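Local coordinates for extracellular solute-binding protein, family 1 (Trichodesmium erythraeum IMS101, PDB 6G7N) that binds ferric iron as the solute-binding component of a probable ABC transporter for iron uptake, at residues 101-107 against 191-197. Sequence-based numbering, arbitrary orientation.
Sequences RARVIMY and IGLANSY. With FE (Fe (III) ion), chain E; DAL (D-alanine), chain C.
Val104 and Ala194, like Met106 and Gly192, are hydrogen-bonded pairs of neighbouring antiparallel strands in the mixed sheet of a periplasmic binding protein fold. Packing is close in the middle: Met106 CG, anti to the carbonyl carbon (chi1 -58°), lies against Ala194 CB at 3.9 Å, while on the other face Ile105 CG1 meets Leu193 CD2 at 3.7 Å. It is sparser at Tyr107, whose ring leads away and leaves CB to touch Ile191 CG2. Just past strand 191-195, Ser196 grips Ala102 twice, its N bonding to the carbonyl O (2.9 Å) and its OG accepting from Ala102 N. Arg103 NH1 bonds weakly to Asn195 OD1, its main partner being Asp177. At the pocket end, Tyr141, Tyr198 and the N and O of D-alanine join Tyr197 in binding iron. Tyr197 CE2 sits over the centre of one face of the Arg101 guanidinium, 3.3 Å from CZ, the planes 45° apart, and NH1, also salt-bridged to Glu270, donates to the D-alanine O (2.9 Å). Replacing Arg101 by alanine would probably leave that oxygen without this donor and Glu270 without this positive partner. Asn195 ND2 donates nearly in its amide plane to Tyr197 OH (3.0 Å), which binds iron at 2.0 Å.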
# COMPACT_ATOMS: atom_id res chain seq x y z
N ARG A 101 1.15 -4.79 -0.17
CA ARG A 101 -0.30 -4.89 -0.27
C ARG A 101 -0.68 -4.94 -1.75
O ARG A 101 0.06 -4.51 -2.60
CB ARG A 101 -1.00 -3.73 0.46
CG ARG A 101 -0.63 -2.31 -0.02
CD ARG A 101 0.53 -1.66 0.72
NE ARG A 101 0.34 -1.52 2.15
CZ ARG A 101 -0.52 -0.67 2.74
NH1 ARG A 101 -0.67 -0.71 4.04
NH2 ARG A 101 -1.24 0.19 2.03
N ALA A 102 -1.86 -5.46 -2.04
CA ALA A 102 -2.39 -5.49 -3.42
C ALA A 102 -3.71 -4.76 -3.46
O ALA A 102 -4.53 -4.88 -2.55
CB ALA A 102 -2.60 -6.93 -3.89
N ARG A 103 -3.93 -3.97 -4.52
CA ARG A 103 -5.22 -3.30 -4.70
C ARG A 103 -6.03 -4.17 -5.65
O ARG A 103 -5.70 -4.32 -6.82
CB ARG A 103 -5.06 -1.84 -5.15
CG ARG A 103 -6.35 -1.02 -4.97
CD ARG A 103 -6.06 0.45 -4.71
NE ARG A 103 -7.23 1.22 -4.29
CZ ARG A 103 -7.75 1.16 -3.06
NH1 ARG A 103 -7.25 0.39 -2.12
NH2 ARG A 103 -8.82 1.91 -2.76
N VAL A 104 -7.07 -4.79 -5.08
CA VAL A 104 -7.76 -5.92 -5.69
C VAL A 104 -9.22 -5.61 -5.92
O VAL A 104 -9.77 -4.64 -5.39
CB VAL A 104 -7.59 -7.18 -4.83
CG1 VAL A 104 -6.11 -7.51 -4.71
CG2 VAL A 104 -8.26 -7.00 -3.47
N ILE A 105 -9.86 -6.51 -6.69
CA ILE A 105 -11.32 -6.45 -6.87
C ILE A 105 -11.96 -7.29 -5.78
O ILE A 105 -11.72 -8.51 -5.67
CB ILE A 105 -11.75 -6.94 -8.25
CG1 ILE A 105 -11.19 -6.03 -9.36
CG2 ILE A 105 -13.28 -6.95 -8.35
CD1 ILE A 105 -11.29 -6.62 -10.75
N MET A 106 -12.75 -6.63 -4.94
CA MET A 106 -13.59 -7.29 -3.93
C MET A 106 -14.94 -7.55 -4.58
O MET A 106 -15.51 -6.63 -5.20
CB MET A 106 -13.76 -6.39 -2.72
CG MET A 106 -12.45 -5.97 -2.05
SD MET A 106 -11.63 -7.39 -1.27
CE MET A 106 -10.17 -6.57 -0.58
N TYR A 107 -15.46 -8.78 -4.48
CA TYR A 107 -16.69 -9.12 -5.19
C TYR A 107 -17.68 -9.83 -4.29
O TYR A 107 -17.32 -10.59 -3.39
CB TYR A 107 -16.44 -9.95 -6.44
CG TYR A 107 -15.79 -11.29 -6.22
CD1 TYR A 107 -14.41 -11.43 -6.15
CD2 TYR A 107 -16.57 -12.46 -6.10
CE1 TYR A 107 -13.81 -12.66 -5.94
CE2 TYR A 107 -15.96 -13.69 -5.87
CZ TYR A 107 -14.58 -13.80 -5.80
OH TYR A 107 -13.98 -15.01 -5.59
N ILE A 191 -19.20 -5.14 -6.92
CA ILE A 191 -17.75 -5.19 -6.87
C ILE A 191 -17.23 -3.87 -6.33
O ILE A 191 -17.90 -2.83 -6.39
CB ILE A 191 -17.10 -5.54 -8.24
CG1 ILE A 191 -17.39 -4.46 -9.27
CG2 ILE A 191 -17.52 -6.92 -8.72
CD1 ILE A 191 -16.62 -4.67 -10.57
N GLY A 192 -16.01 -3.90 -5.83
CA GLY A 192 -15.32 -2.69 -5.40
C GLY A 192 -13.84 -2.88 -5.47
O GLY A 192 -13.38 -3.98 -5.73
N LEU A 193 -13.10 -1.78 -5.28
CA LEU A 193 -11.64 -1.86 -5.17
C LEU A 193 -11.25 -1.55 -3.74
O LEU A 193 -11.77 -0.62 -3.13
CB LEU A 193 -10.92 -0.90 -6.12
CG LEU A 193 -11.07 -1.15 -7.61
CD1 LEU A 193 -10.21 -0.24 -8.50
CD2 LEU A 193 -10.72 -2.57 -8.03
N ALA A 194 -10.32 -2.35 -3.21
CA ALA A 194 -9.80 -2.14 -1.85
C ALA A 194 -8.47 -2.86 -1.74
O ALA A 194 -8.17 -3.74 -2.54
CB ALA A 194 -10.78 -2.62 -0.79
N ASN A 195 -7.71 -2.53 -0.70
CA ASN A 195 -6.47 -3.25 -0.45
C ASN A 195 -6.77 -4.61 0.20
O ASN A 195 -7.65 -4.73 1.05
CB ASN A 195 -5.51 -2.43 0.42
CG ASN A 195 -4.89 -1.24 -0.29
OD1 ASN A 195 -4.90 -1.16 -1.53
ND2 ASN A 195 -4.34 -0.32 0.49
N SER A 196 -5.94 -5.58 -0.17
CA SER A 196 -6.06 -6.96 0.26
C SER A 196 -6.18 -7.13 1.78
O SER A 196 -6.99 -7.94 2.26
CB SER A 196 -4.81 -7.71 -0.27
OG SER A 196 -3.58 -7.06 0.08
N TYR A 197 -5.36 -6.39 2.52
CA TYR A 197 -5.29 -6.56 3.96
C TYR A 197 -6.57 -6.16 4.67
O TYR A 197 -6.78 -6.58 5.81
CB TYR A 197 -4.05 -5.84 4.55
CG TYR A 197 -4.01 -4.37 4.30
CD1 TYR A 197 -4.65 -3.46 5.12
CD2 TYR A 197 -3.32 -3.85 3.21
CE1 TYR A 197 -4.59 -2.09 4.87
CE2 TYR A 197 -3.26 -2.49 2.94
CZ TYR A 197 -3.94 -1.59 3.74
OH TYR A 197 -3.95 -0.26 3.44
FE FE E . -4.38 1.20 4.72
N DAL C . -4.29 2.61 6.44
CA DAL C . -3.36 2.02 7.46
CB DAL C . -2.63 3.12 8.22
C DAL C . -2.41 1.02 6.89
O DAL C . -2.60 0.70 5.70
OXT DAL C . -1.50 0.57 7.64